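Local coordinates for Di-haem cytochrome c peroxidase family protein (Burkholderia thailandensis E264, PDB 6NX0) that binds two c-type hemes, can reach a stable bis-Fe(IV) state and probably acts as a peroxidase that reduces hydrogen peroxide with electrons from a donor, at residues Asp98-Leu104 / Ala232-Phe237; Asp345-Cys349 / Trp363-Leu367; Val386-Leu390 / Pro470-Ala474. One frame throughout, in Å; residues are numbered along the deposited sequence. Where two conformers were deposited one is given.

Interaction 1. Residues Asp98-Leu104 / Ala232-Phe237; sequences DPTLAAL and ALAGRF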
ATOM      1  N   ASP A  98      -8.269   3.795 -22.252  1.00 22.02           N
ATOM      2  CA  ASP A  98      -9.097   2.729 -22.813  1.00 26.04           C
ATOM      3  C   ASP A  98     -10.444   2.826 -22.115  1.00 24.79           C
ATOM      4  O   ASP A  98     -10.746   2.065 -21.182  1.00 21.38           O
ATOM      5  CB  ASP A  98      -8.442   1.361 -22.635  1.00 23.62           C
ATOM      6  CG  ASP A  98      -9.145   0.282 -23.436  1.00 23.49           C
ATOM      7  OD1 ASP A  98     -10.321   0.500 -23.810  1.00 27.69           O
ATOM      8  OD2 ASP A  98      -8.542  -0.784 -23.685  1.00 33.08           O
ATOM      9  N   PRO A  99     -11.276   3.788 -22.523  1.00 21.77           N
ATOM     10  CA  PRO A  99     -12.449   4.121 -21.705  1.00 22.53           C
ATOM     11  C   PRO A  99     -13.428   2.976 -21.551  1.00 23.59           C
ATOM     12  O   PRO A  99     -14.025   2.824 -20.475  1.00 22.16           O
ATOM     13  CB  PRO A  99     -13.068   5.310 -22.457  1.00 29.60           C
ATOM     14  CG  PRO A  99     -11.929   5.900 -23.200  1.00 32.59           C
ATOM     15  CD  PRO A  99     -11.101   4.746 -23.630  1.00 27.30           C
ATOM     16  N   THR A 100     -13.626   2.165 -22.591  1.00 20.42           N
ATOM     17  CA  THR A 100     -14.629   1.112 -22.470  1.00 23.59           C
ATOM     18  C   THR A 100     -14.131  -0.018 -21.570  1.00 18.95           C
ATOM     19  O   THR A 100     -14.905  -0.548 -20.760  1.00 21.41           O
ATOM     20  CB  THR A 100     -15.047   0.586 -23.846  1.00 28.16           C
ATOM     21  OG1 THR A 100     -13.940  -0.008 -24.520  1.00 34.00           O
ATOM     22  CG2 THR A 100     -15.596   1.715 -24.676  1.00 24.78           C
ATOM     23  N   LEU A 101     -12.847  -0.379 -21.666  1.00 18.45           N
ATOM     24  CA  LEU A 101     -12.313  -1.413 -20.789  1.00 16.47           C
ATOM     25  C   LEU A 101     -12.209  -0.915 -19.347  1.00 16.24           C
ATOM     26  O   LEU A 101     -12.465  -1.671 -18.396  1.00 15.44           O
ATOM     27  CB  LEU A 101     -10.958  -1.900 -21.300  1.00 17.76           C
ATOM     28  CG  LEU A 101     -10.384  -3.085 -20.522  1.00 14.89           C
ATOM     29  CD1 LEU A 101     -11.378  -4.269 -20.533  1.00 18.92           C
ATOM     30  CD2 LEU A 101      -9.042  -3.522 -21.060  1.00 20.06           C
ATOM     31  N   ALA A 102     -11.864   0.364 -19.164  1.00 14.54           N
ATOM     32  CA  ALA A 102     -11.803   0.931 -17.823  1.00 14.48           C
ATOM     33  C   ALA A 102     -13.188   0.963 -17.195  1.00 15.81           C
ATOM     34  O   ALA A 102     -13.339   0.744 -15.986  1.00 12.14           O
ATOM     35  CB  ALA A 102     -11.200   2.337 -17.886  1.00 14.49           C
ATOM     36  N   ALA A 103     -14.217   1.223 -18.004  1.00 15.80           N
ATOM     37  CA  ALA A 103     -15.573   1.246 -17.467  1.00 15.75           C
ATOM     38  C   ALA A 103     -16.014  -0.147 -17.031  1.00 12.49           C
ATOM     39  O   ALA A 103     -16.734  -0.297 -16.038  1.00 12.77           O
ATOM     40  CB  ALA A 103     -16.536   1.819 -18.499  1.00 18.15           C
ATOM     41  N   LEU A 104     -15.604  -1.183 -17.766  1.00 12.55           N
ATOM     42  CA  LEU A 104     -15.899  -2.549 -17.348  1.00 11.79           C
ATOM     43  C   LEU A 104     -15.197  -2.884 -16.031  1.00 10.89           C
ATOM     44  O   LEU A 104     -15.772  -3.524 -15.143  1.00 11.37           O
ATOM     45  CB  LEU A 104     -15.467  -3.517 -18.443  1.00 16.33           C
ATOM     46  CG  LEU A 104     -15.900  -4.960 -18.348  1.00 20.29           C
ATOM     47  CD1 LEU A 104     -17.390  -5.083 -18.140  1.00 21.59           C
ATOM     48  CD2 LEU A 104     -15.477  -5.597 -19.678  1.00 20.58           C
ATOM     49  N   ALA A 232     -21.614  -8.883 -20.224  1.00 11.37           N
ATOM     50  CA  ALA A 232     -20.688  -7.846 -20.626  1.00 12.77           C
ATOM     51  C   ALA A 232     -19.295  -8.408 -20.843  1.00 13.70           C
ATOM     52  O   ALA A 232     -18.629  -8.083 -21.834  1.00 14.51           O
ATOM     53  CB  ALA A 232     -20.667  -6.741 -19.571  1.00 15.40           C
ATOM     54  N   LEU A 233     -18.837  -9.281 -19.939  1.00 11.86           N
ATOM     55  CA  LEU A 233     -17.522  -9.876 -20.119  1.00  9.96           C
ATOM     56  C   LEU A 233     -17.483 -10.775 -21.344  1.00 11.06           C
ATOM     57  O   LEU A 233     -16.513 -10.750 -22.107  1.00 12.67           O
ATOM     58  CB  LEU A 233     -17.112 -10.660 -18.861  1.00 11.08           C
ATOM     59  CG  LEU A 233     -16.869  -9.775 -17.635  1.00 11.62           C
ATOM     60  CD1 LEU A 233     -16.892 -10.623 -16.376  1.00 12.42           C
ATOM     61  CD2 LEU A 233     -15.554  -9.021 -17.699  1.00 13.86           C
ATOM     62  N   ALA A 234     -18.514 -11.599 -21.529  1.00 11.13           N
ATOM     63  CA  ALA A 234     -18.575 -12.470 -22.698  1.00 12.68           C
ATOM     64  C   ALA A 234     -18.647 -11.662 -23.983  1.00 15.41           C
ATOM     65  O   ALA A 234     -18.050 -12.039 -24.996  1.00 15.02           O
ATOM     66  CB  ALA A 234     -19.775 -13.399 -22.567  1.00 14.03           C
ATOM     67  N   GLY A 235     -19.367 -10.539 -23.960  1.00 13.43           N
ATOM     68  CA  GLY A 235     -19.448  -9.700 -25.154  1.00 15.72           C
ATOM     69  C   GLY A 235     -18.092  -9.189 -25.592  1.00 17.48           C
ATOM     70  O   GLY A 235     -17.791  -9.124 -26.792  1.00 21.44           O
ATOM     71  N   ARG A 236     -17.249  -8.833 -24.631  1.00 14.45           N
ATOM     72  CA  ARG A 236     -15.930  -8.282 -24.893  1.00 16.07           C
ATOM     73  C   ARG A 236     -14.877  -9.366 -25.096  1.00 18.37           C
ATOM     74  O   ARG A 236     -14.010  -9.236 -25.968  1.00 19.03           O
ATOM     75  CB  ARG A 236     -15.537  -7.365 -23.732  1.00 18.08           C
ATOM     76  CG  ARG A 236     -14.118  -6.840 -23.732  1.00 22.67           C
ATOM     77  CD  ARG A 236     -13.942  -5.731 -24.717  1.00 32.76           C
ATOM     78  NE  ARG A 236     -12.550  -5.296 -24.742  1.00 38.87           N
ATOM     79  CZ  ARG A 236     -12.136  -4.048 -24.551  1.00 35.66           C
ATOM     80  NH1 ARG A 236     -10.840  -3.792 -24.597  1.00 39.33           N
ATOM     81  NH2 ARG A 236     -12.993  -3.056 -24.334  1.00 33.38           N
ATOM     82  N   PHE A 237     -14.929 -10.441 -24.307  1.00 14.28           N
ATOM     83  CA  PHE A 237     -13.850 -11.405 -24.256  1.00 14.03           C
ATOM     84  C   PHE A 237     -14.203 -12.763 -24.838  1.00 13.10           C
ATOM     85  O   PHE A 237     -13.323 -13.637 -24.914  1.00 13.75           O
ATOM     86  CB  PHE A 237     -13.389 -11.585 -22.804  1.00 13.40           C
ATOM     87  CG  PHE A 237     -12.756 -10.365 -22.215  1.00 13.63           C
ATOM     88  CD1 PHE A 237     -11.497  -9.986 -22.603  1.00 16.90           C
ATOM     89  CD2 PHE A 237     -13.402  -9.626 -21.239  1.00 14.15           C
ATOM     90  CE1 PHE A 237     -10.895  -8.875 -22.055  1.00 16.28           C
ATOM     91  CE2 PHE A 237     -12.794  -8.512 -20.675  1.00 14.89           C
ATOM     92  CZ  PHE A 237     -11.542  -8.148 -21.084  1.00 17.97           C
TER
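L104 packs against A232, L233 and F237 at the apolar end of this contact between two helices, 99-109 and 228-237. The short segments run roughly antiparallel, at 149°, with their axes 11.8 Å apart. That is a wide spacing, so side chains rather than backbones make the contact.

The packed part belongs to the leucines. CD1 of L104 meets CB of A232 at 3.9 Å. CD2 of L104 sits 4.0 Å from CD2 of L233 and also comes close to CE2 of F237. One helical turn earlier, CD1 of L101 lies 3.9 Å from CZ of F237. Helix 245-260 continues this apolar layer, with A258 against L101 and M248 against L233.

The looser, solvent side belongs to R236. With CG anti to the backbone N (chi1 172°), CG lies over the face of the F237 ring. The bend at chi2 (77°) then sends the guanidinium toward the start of helix 99-109. CD1 of L101 stands 4.0 Å above the centre of the guanidinium plane. At the edge, NH2 of R236 gives a weak, bent hydrogen bond to OG1 of T100, 3.2 Å long. NH1 of R236 forms a long salt bridge to OD2 of D98, at 3.9 Å.

D98 is the N-cap of its helix: OD1 accepts a weak bond from the N of L101. The polar links are long or bent, so the leucine packing probably contributes more to holding the helices together than the charges do.

Interaction 2. Residues Asp345-Cys349 / Trp363-Leu367; sequences DNGLC and WCAYL. With HEC (heme c), chain C.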
ATOM      1  N   ASP A 345       3.473 -12.007  11.193  1.00 10.95           N
ATOM      2  CA  ASP A 345       3.438 -11.661   9.775  1.00  9.14           C
ATOM      3  C   ASP A 345       4.813 -11.137   9.406  1.00 10.98           C
ATOM      4  O   ASP A 345       5.198 -10.031   9.808  1.00 10.94           O
ATOM      5  CB  ASP A 345       2.338 -10.630   9.523  1.00 11.72           C
ATOM      6  CG  ASP A 345       2.319 -10.095   8.112  1.00 13.38           C
ATOM      7  OD1 ASP A 345       3.200 -10.435   7.314  1.00 12.50           O
ATOM      8  OD2 ASP A 345       1.381  -9.301   7.810  1.00 12.76           O
ATOM      9  N   ASN A 346       5.567 -11.937   8.661  1.00  9.92           N
ATOM     10  CA  ASN A 346       6.960 -11.655   8.366  1.00 10.46           C
ATOM     11  C   ASN A 346       7.171 -10.972   7.027  1.00 10.82           C
ATOM     12  O   ASN A 346       8.319 -10.729   6.649  1.00 10.88           O
ATOM     13  CB  ASN A 346       7.765 -12.957   8.412  1.00 13.76           C
ATOM     14  CG  ASN A 346       7.895 -13.502   9.830  1.00 14.65           C
ATOM     15  OD1 ASN A 346       8.083 -12.741  10.777  1.00 15.10           O
ATOM     16  ND2 ASN A 346       7.796 -14.814   9.972  1.00 16.87           N
ATOM     17  N   GLY A 347       6.111 -10.635   6.311  1.00 10.84           N
ATOM     18  CA  GLY A 347       6.269  -9.808   5.115  1.00 10.60           C
ATOM     19  C   GLY A 347       6.985 -10.496   3.964  1.00 10.10           C
ATOM     20  O   GLY A 347       6.651 -11.613   3.535  1.00 11.71           O
ATOM     21  N   LEU A 348       7.975  -9.785   3.425  1.00  9.63           N
ATOM     22  CA  LEU A 348       8.511 -10.097   2.110  1.00  9.99           C
ATOM     23  C   LEU A 348       9.136 -11.489   2.041  1.00 12.06           C
ATOM     24  O   LEU A 348       9.184 -12.080   0.964  1.00 11.50           O
ATOM     25  CB  LEU A 348       9.538  -9.032   1.724  1.00 11.08           C
ATOM     26  CG  LEU A 348      10.279  -9.196   0.419  1.00 10.14           C
ATOM     27  CD1 LEU A 348       9.335  -9.172  -0.761  1.00 13.07           C
ATOM     28  CD2 LEU A 348      11.348  -8.112   0.298  1.00 12.10           C
ATOM     29  N   CYS A 349       9.660 -12.025   3.142  1.00 11.05           N
ATOM     30  CA  CYS A 349      10.365 -13.304   3.000  1.00 10.20           C
ATOM     31  C   CYS A 349       9.446 -14.424   2.526  1.00 11.30           C
ATOM     32  O   CYS A 349       9.927 -15.390   1.923  1.00 13.44           O
ATOM     33  CB  CYS A 349      11.049 -13.709   4.308  1.00 12.21           C
ATOM     34  SG  CYS A 349      10.010 -13.856   5.758  1.00 13.19           S
ATOM     35  N   TRP A 363      14.908 -11.351   4.235  1.00 13.11           N
ATOM     36  CA  TRP A 363      13.856 -10.374   3.974  1.00 12.88           C
ATOM     37  C   TRP A 363      12.697 -10.473   4.955  1.00 12.46           C
ATOM     38  O   TRP A 363      11.693  -9.789   4.766  1.00 11.65           O
ATOM     39  CB  TRP A 363      13.305 -10.531   2.555  1.00 13.42           C
ATOM     40  CG  TRP A 363      14.350 -10.458   1.493  1.00 17.76           C
ATOM     41  CD1 TRP A 363      14.726 -11.466   0.639  1.00 18.02           C
ATOM     42  CD2 TRP A 363      15.164  -9.333   1.174  1.00 17.14           C
ATOM     43  NE1 TRP A 363      15.735 -11.029  -0.191  1.00 18.52           N
ATOM     44  CE2 TRP A 363      16.023  -9.724   0.120  1.00 15.93           C
ATOM     45  CE3 TRP A 363      15.257  -8.035   1.679  1.00 15.30           C
ATOM     46  CZ2 TRP A 363      16.951  -8.854  -0.441  1.00 18.68           C
ATOM     47  CZ3 TRP A 363      16.178  -7.180   1.132  1.00 17.78           C
ATOM     48  CH2 TRP A 363      17.017  -7.584   0.084  1.00 18.21           C
ATOM     49  N   CYS A 364      12.777 -11.323   5.969  1.00 10.89           N
ATOM     50  CA  CYS A 364      11.716 -11.343   6.967  1.00 10.62           C
ATOM     51  C   CYS A 364      11.696 -10.010   7.700  1.00  9.89           C
ATOM     52  O   CYS A 364      12.743  -9.442   8.024  1.00 11.99           O
ATOM     53  CB  CYS A 364      11.895 -12.515   7.930  1.00 11.36           C
ATOM     54  SG  CYS A 364      11.484 -14.153   7.201  1.00 14.00           S
ATOM     55  N   ALA A 365      10.489  -9.501   7.919  1.00 10.13           N
ATOM     56  CA  ALA A 365      10.153  -8.208   8.524  1.00 10.97           C
ATOM     57  C   ALA A 365      10.213  -7.065   7.509  1.00  9.09           C
ATOM     58  O   ALA A 365       9.861  -5.929   7.875  1.00 11.12           O
ATOM     59  CB  ALA A 365      11.022  -7.855   9.744  1.00 12.86           C
ATOM     60  N   TYR A 366      10.558  -7.319   6.259  1.00 10.49           N
ATOM     61  CA  TYR A 366      10.517  -6.278   5.249  1.00 10.56           C
ATOM     62  C   TYR A 366       9.119  -6.156   4.661  1.00 10.62           C
ATOM     63  O   TYR A 366       8.445  -7.157   4.405  1.00 10.36           O
ATOM     64  CB  TYR A 366      11.500  -6.561   4.119  1.00 11.21           C
ATOM     65  CG  TYR A 366      12.939  -6.231   4.424  1.00  9.01           C
ATOM     66  CD1 TYR A 366      13.670  -6.929   5.383  1.00 10.23           C
ATOM     67  CD2 TYR A 366      13.587  -5.223   3.722  1.00  9.44           C
ATOM     68  CE1 TYR A 366      15.008  -6.592   5.651  1.00 10.77           C
ATOM     69  CE2 TYR A 366      14.899  -4.909   3.958  1.00 11.15           C
ATOM     70  CZ  TYR A 366      15.604  -5.593   4.919  1.00 10.96           C
ATOM     71  OH  TYR A 366      16.931  -5.239   5.140  1.00 14.66           O
ATOM     72  N   LEU A 367       8.716  -4.917   4.407  1.00  9.24           N
ATOM     73  CA  LEU A 367       7.419  -4.577   3.837  1.00 10.02           C
ATOM     74  C   LEU A 367       7.617  -3.455   2.829  1.00 10.64           C
ATOM     75  O   LEU A 367       8.553  -2.663   2.943  1.00 10.12           O
ATOM     76  CB  LEU A 367       6.434  -4.151   4.936  1.00  9.65           C
ATOM     77  CG  LEU A 367       6.076  -5.242   5.934  1.00 10.78           C
ATOM     78  CD1 LEU A 367       5.432  -4.602   7.166  1.00 13.25           C
ATOM     79  CD2 LEU A 367       5.140  -6.245   5.260  1.00 11.53           C
TER
HETATM   80 FE   HEC C 602       7.633   5.553   6.761  1.00 10.03          FE
HETATM   81  CHA HEC C 602       4.904   3.479   6.726  1.00  9.89           C
HETATM   82  CHB HEC C 602       5.625   8.197   7.637  1.00 10.47           C
HETATM   83  CHC HEC C 602      10.398   7.465   7.442  1.00 10.16           C
HETATM   84  CHD HEC C 602       9.630   3.072   5.536  1.00 11.21           C
HETATM   85  NA  HEC C 602       5.641   5.801   7.057  1.00  9.04           N
HETATM   86  C1A HEC C 602       4.687   4.807   6.942  1.00  9.81           C
HETATM   87  C2A HEC C 602       3.429   5.381   7.340  1.00  9.29           C
HETATM   88  C3A HEC C 602       3.612   6.698   7.490  1.00 10.87           C
HETATM   89  C4A HEC C 602       5.013   6.993   7.321  1.00  9.90           C
HETATM   90  CMA HEC C 602       2.598   7.723   7.990  1.00 10.31           C
HETATM   91  CAA HEC C 602       2.072   4.640   7.323  1.00 11.11           C
HETATM   92  CBA HEC C 602       1.397   4.759   5.968  1.00  9.30           C
HETATM   93  CGA HEC C 602       0.122   3.965   5.809  1.00 11.77           C
HETATM   94  O1A HEC C 602      -0.351   3.922   4.633  1.00 18.26           O
HETATM   95  O2A HEC C 602      -0.258   3.166   6.711  1.00 11.29           O
HETATM   96  NB  HEC C 602       7.964   7.445   7.378  1.00  9.08           N
HETATM   97  C1B HEC C 602       6.977   8.400   7.634  1.00  9.66           C
HETATM   98  C2B HEC C 602       7.631   9.633   8.034  1.00 10.33           C
HETATM   99  C3B HEC C 602       8.947   9.432   8.054  1.00  9.38           C
HETATM  100  C4B HEC C 602       9.176   8.069   7.595  1.00 10.81           C
HETATM  101  CMB HEC C 602       6.873  10.954   8.323  1.00 10.66           C
HETATM  102  CAB HEC C 602      10.073  10.385   8.529  1.00  9.62           C
HETATM  103  CBB HEC C 602       9.866  10.770  10.012  1.00  9.69           C
HETATM  104  NC  HEC C 602       9.619   5.349   6.465  1.00  8.16           N
HETATM  105  C1C HEC C 602      10.595   6.232   6.885  1.00 10.00           C
HETATM  106  C2C HEC C 602      11.869   5.651   6.567  1.00 11.15           C
HETATM  107  C3C HEC C 602      11.661   4.481   5.950  1.00 11.90           C
HETATM  108  C4C HEC C 602      10.238   4.245   5.905  1.00 11.45           C
HETATM  109  CMC HEC C 602      13.192   6.402   6.838  1.00 11.96           C
HETATM  110  CAC HEC C 602      12.700   3.625   5.208  1.00 12.13           C
HETATM  111  CBC HEC C 602      13.741   3.130   6.234  1.00 12.63           C
HETATM  112  ND  HEC C 602       7.299   3.652   6.182  1.00  9.15           N
HETATM  113  C1D HEC C 602       8.299   2.790   5.717  1.00 10.19           C
HETATM  114  C2D HEC C 602       7.746   1.471   5.637  1.00 11.42           C
HETATM  115  C3D HEC C 602       6.338   1.563   6.083  1.00 10.60           C
HETATM  116  C4D HEC C 602       6.107   2.956   6.358  1.00 11.10           C
HETATM  117  CMD HEC C 602       8.446   0.191   5.192  1.00 11.05           C
HETATM  118  CAD HEC C 602       5.337   0.408   6.213  1.00 10.05           C
HETATM  119  CBD HEC C 602       5.541  -0.237   7.570  1.00  9.15           C
HETATM  120  CGD HEC C 602       4.373  -1.117   7.937  1.00  9.16           C
HETATM  121  O1D HEC C 602       3.329  -1.058   7.241  1.00  9.81           O
HETATM  122  O2D HEC C 602       4.437  -1.744   9.034  1.00 10.00           O
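C349 and C364 are joined by a disulfide, SG to SG 2.1 Å, with a chi3 of 94°, near the relaxed right angle. SG of C349 lies between its own backbone N and carbonyl carbon (chi1 57°), which directs it at C364.

Two backbone hydrogen bonds sit beside the disulfide. N of A365 donates to O of N346 at 2.8 Å. N of L348 donates to O of Y366, also at 2.8 Å. G347 passes between them with positive phi, and its CA rests against CD2 of L367. D345 forms an Asx turn, its OD1 taking the N-H of G347, while its OD2 makes a salt bridge to R158.

L348 can be followed outward. CB lies 3.4 Å from O of Y366 and 4.0 Å from CB of Y366. CG meets CB of W363. At the tip, CD2 touches CB of W363 at 3.8 Å and reaches the indole obliquely. The leucine runs alongside the tryptophan, in the same sense. The other end of this layer is Y366, with CE3 of W363 over the centre of its ring.

L367 turns its other methyl, CD1, to the propionate O2D of heme c, 3.6 Å away. The whole is a disulfide-closed loop whose closing end runs into a type II turn, W363 to Y366, and then into the strand at L367 beside the pocket of heme c.

Interaction 3. Residues Val386-Leu390 / Pro470-Ala474; sequences VFDTL and PDGKA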
ATOM      1  N   VAL A 386      -2.018  -0.904  13.356  1.00 10.25           N
ATOM      2  CA  VAL A 386      -1.775  -0.801  14.796  1.00  9.93           C
ATOM      3  C   VAL A 386      -2.021   0.604  15.336  1.00  9.75           C
ATOM      4  O   VAL A 386      -2.439   0.745  16.493  1.00 10.89           O
ATOM      5  CB  VAL A 386      -0.353  -1.289  15.154  1.00 10.36           C
ATOM      6  CG1 VAL A 386       0.765  -0.366  14.643  1.00 10.67           C
ATOM      7  CG2 VAL A 386      -0.227  -1.460  16.669  1.00 12.22           C
ATOM      8  N   PHE A 387      -1.793   1.646  14.541  1.00 10.47           N
ATOM      9  CA  PHE A 387      -1.968   3.020  15.005  1.00 11.09           C
ATOM     10  C   PHE A 387      -3.290   3.579  14.504  1.00 10.42           C
ATOM     11  O   PHE A 387      -3.671   3.337  13.359  1.00 10.89           O
ATOM     12  CB  PHE A 387      -0.837   3.918  14.511  1.00 11.02           C
ATOM     13  CG  PHE A 387       0.511   3.532  15.024  1.00 10.35           C
ATOM     14  CD1 PHE A 387       0.719   3.300  16.380  1.00 11.41           C
ATOM     15  CD2 PHE A 387       1.567   3.379  14.159  1.00 10.16           C
ATOM     16  CE1 PHE A 387       1.974   2.934  16.849  1.00 14.01           C
ATOM     17  CE2 PHE A 387       2.818   3.018  14.637  1.00 10.57           C
ATOM     18  CZ  PHE A 387       3.007   2.799  15.970  1.00 11.59           C
ATOM     19  N   ASP A 388      -3.987   4.337  15.361  1.00 11.64           N
ATOM     20  CA  ASP A 388      -5.252   4.943  14.952  1.00 12.37           C
ATOM     21  C   ASP A 388      -5.166   6.451  14.771  1.00 14.00           C
ATOM     22  O   ASP A 388      -6.170   7.066  14.403  1.00 12.76           O
ATOM     23  CB  ASP A 388      -6.400   4.585  15.922  1.00 15.66           C
ATOM     24  CG  ASP A 388      -6.250   5.173  17.308  1.00 21.45           C
ATOM     25  OD1 ASP A 388      -5.264   5.857  17.601  1.00 17.62           O
ATOM     26  OD2 ASP A 388      -7.165   4.939  18.138  1.00 26.61           O
ATOM     27  N   THR A 389      -3.980   7.052  14.911  1.00 11.64           N
ATOM     28  CA  THR A 389      -3.797   8.450  14.560  1.00 11.48           C
ATOM     29  C   THR A 389      -2.525   8.616  13.756  1.00 10.93           C
ATOM     30  O   THR A 389      -1.534   7.925  13.998  1.00 12.56           O
ATOM     31  CB  THR A 389      -3.696   9.381  15.769  1.00 18.30           C
ATOM     32  OG1 THR A 389      -2.468   9.135  16.450  1.00 19.71           O
ATOM     33  CG2 THR A 389      -4.877   9.182  16.735  1.00 19.46           C
ATOM     34  N   LEU A 390      -2.569   9.545  12.808  1.00 11.75           N
ATOM     35  CA  LEU A 390      -1.407   9.836  11.987  1.00  9.38           C
ATOM     36  C   LEU A 390      -0.247  10.319  12.843  1.00 10.97           C
ATOM     37  O   LEU A 390       0.909   9.959  12.596  1.00 10.63           O
ATOM     38  CB  LEU A 390      -1.767  10.876  10.934  1.00 10.31           C
ATOM     39  CG  LEU A 390      -0.605  11.356  10.055  1.00  9.36           C
ATOM     40  CD1 LEU A 390       0.053  10.153   9.320  1.00 11.41           C
ATOM     41  CD2 LEU A 390      -1.052  12.411   9.084  1.00 11.79           C
ATOM     42  N   PRO A 470      -5.091  18.403  14.032  1.00 10.86           N
ATOM     43  CA  PRO A 470      -4.152  17.498  13.349  0.53 11.58           C
ATOM     44  C   PRO A 470      -3.728  16.293  14.169  1.00 11.97           C
ATOM     45  O   PRO A 470      -3.278  15.294  13.580  1.00 12.32           O
ATOM     46  CB  PRO A 470      -2.954  18.408  13.049  0.53 12.21           C
ATOM     47  CG  PRO A 470      -3.021  19.478  14.093  0.53 13.61           C
ATOM     48  CD  PRO A 470      -4.485  19.703  14.357  0.53 12.09           C
ATOM     49  N   ASP A 471      -3.837  16.337  15.501  1.00 11.32           N
ATOM     50  CA  ASP A 471      -3.464  15.184  16.307  1.00 13.59           C
ATOM     51  C   ASP A 471      -4.607  14.187  16.482  1.00 12.75           C
ATOM     52  O   ASP A 471      -4.485  13.234  17.270  1.00 16.01           O
ATOM     53  CB  ASP A 471      -2.957  15.620  17.678  1.00 16.14           C
ATOM     54  CG  ASP A 471      -3.934  16.505  18.419  1.00 20.77           C
ATOM     55  OD1 ASP A 471      -4.687  17.274  17.781  1.00 22.55           O
ATOM     56  OD2 ASP A 471      -3.920  16.456  19.670  1.00 37.58           O
ATOM     57  N   GLY A 472      -5.710  14.392  15.776  1.00 11.66           N
ATOM     58  CA  GLY A 472      -6.897  13.591  15.938  1.00 12.05           C
ATOM     59  C   GLY A 472      -6.998  12.452  14.947  1.00 12.82           C
ATOM     60  O   GLY A 472      -6.019  12.039  14.308  1.00 12.20           O
ATOM     61  N   LYS A 473      -8.215  11.937  14.831  1.00 12.87           N
ATOM     62  CA  LYS A 473      -8.536  10.767  14.026  1.00 13.43           C
ATOM     63  C   LYS A 473      -9.394  11.185  12.836  1.00 13.71           C
ATOM     64  O   LYS A 473     -10.214  12.108  12.924  1.00 13.79           O
ATOM     65  CB  LYS A 473      -9.299   9.735  14.854  1.00 12.77           C
ATOM     66  CG  LYS A 473      -8.612   9.289  16.087  1.00 12.86           C
ATOM     67  CD  LYS A 473      -9.509   8.378  16.900  1.00 18.83           C
ATOM     68  CE  LYS A 473      -8.769   7.881  18.117  1.00 25.01           C
ATOM     69  NZ  LYS A 473      -9.687   7.097  18.978  1.00 37.92           N
ATOM     70  N   ALA A 474      -9.222  10.483  11.724  1.00 11.37           N
ATOM     71  CA  ALA A 474      -9.971  10.804  10.518  1.00 12.81           C
ATOM     72  C   ALA A 474     -11.475  10.656  10.744  1.00 16.80           C
ATOM     73  O   ALA A 474     -11.932   9.853  11.558  1.00 13.59           O
ATOM     74  CB  ALA A 474      -9.526   9.898   9.364  1.00 14.05           C
TER
HETATM   75  O   HOH W   1      -7.096   8.469  11.684  1.00 11.97           O
HETATM   76  O   HOH W   2      -2.324  11.435  18.065  1.00 22.67           O
HETATM   77  O   HOH W   3      -5.254  10.506  12.180  1.00 10.15           O
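D388 and T389 meet the chain around K473 where an N-capped helix begins. T389 is the N-cap of helix 390-399: its OG1 accepts from the N of D392. A little earlier, V386 and F387 form a classic beta bulge opposite F381. The partner segment, 470-474, is an irregular stretch beyond helix 444-455.

The charged interaction is a salt bridge. OD2 of D388 lies 3.4 Å from NZ of K473, and CE of K473 is equally near to OD2. The lysine is extended beyond CG, so its long chain runs past the carbonyl of D388 before the amine reaches the carboxylate. K473 is exposed, which places this bridge on the solvent side.

The van der Waals contact is small. CG2 of T389 touches CG of K473 at 3.8 Å, and the two side chains cross. CB of T389 also lies 3.8 Å from O of G472. With OG1 between the backbone N and the carbonyl carbon (chi1 69°), the hydroxyl serves the cap and a water, and the methyl faces K473.

No direct hydrogen bond joins the two segments. Three waters link them instead. One accepts from N of A474, at 2.9 Å, and lies within bonding distance of O of D388. A second donates to O of D471 and is hydrogen-bonded to OG1 of T389. The third serves the first turn of the helix, accepting from the backbone N of L390, a residue that touches heme c farther in. That same water donates to O of G472, at 2.7 Å.

In the fold
Interactions 1 and 3 are surface contacts on opposite sides of the chain's centre, their own centres 39 Å apart. Interaction 2 is partly buried and lies nearer the middle, about 14 Å from the chain's centre. No two of the three touch. Interaction 1 joins two helices of the N-terminal part of the chain. Interactions 2 and 3 belong to the C-terminal part. Each of these two holds a residue of the same heme pocket, L367 and L390. The chemistry differs too. A covalent bond and direct backbone bonds secure interaction 2. Interaction 1 combines leucine packing with an arginine, while interaction 3 depends on water and one salt bridge.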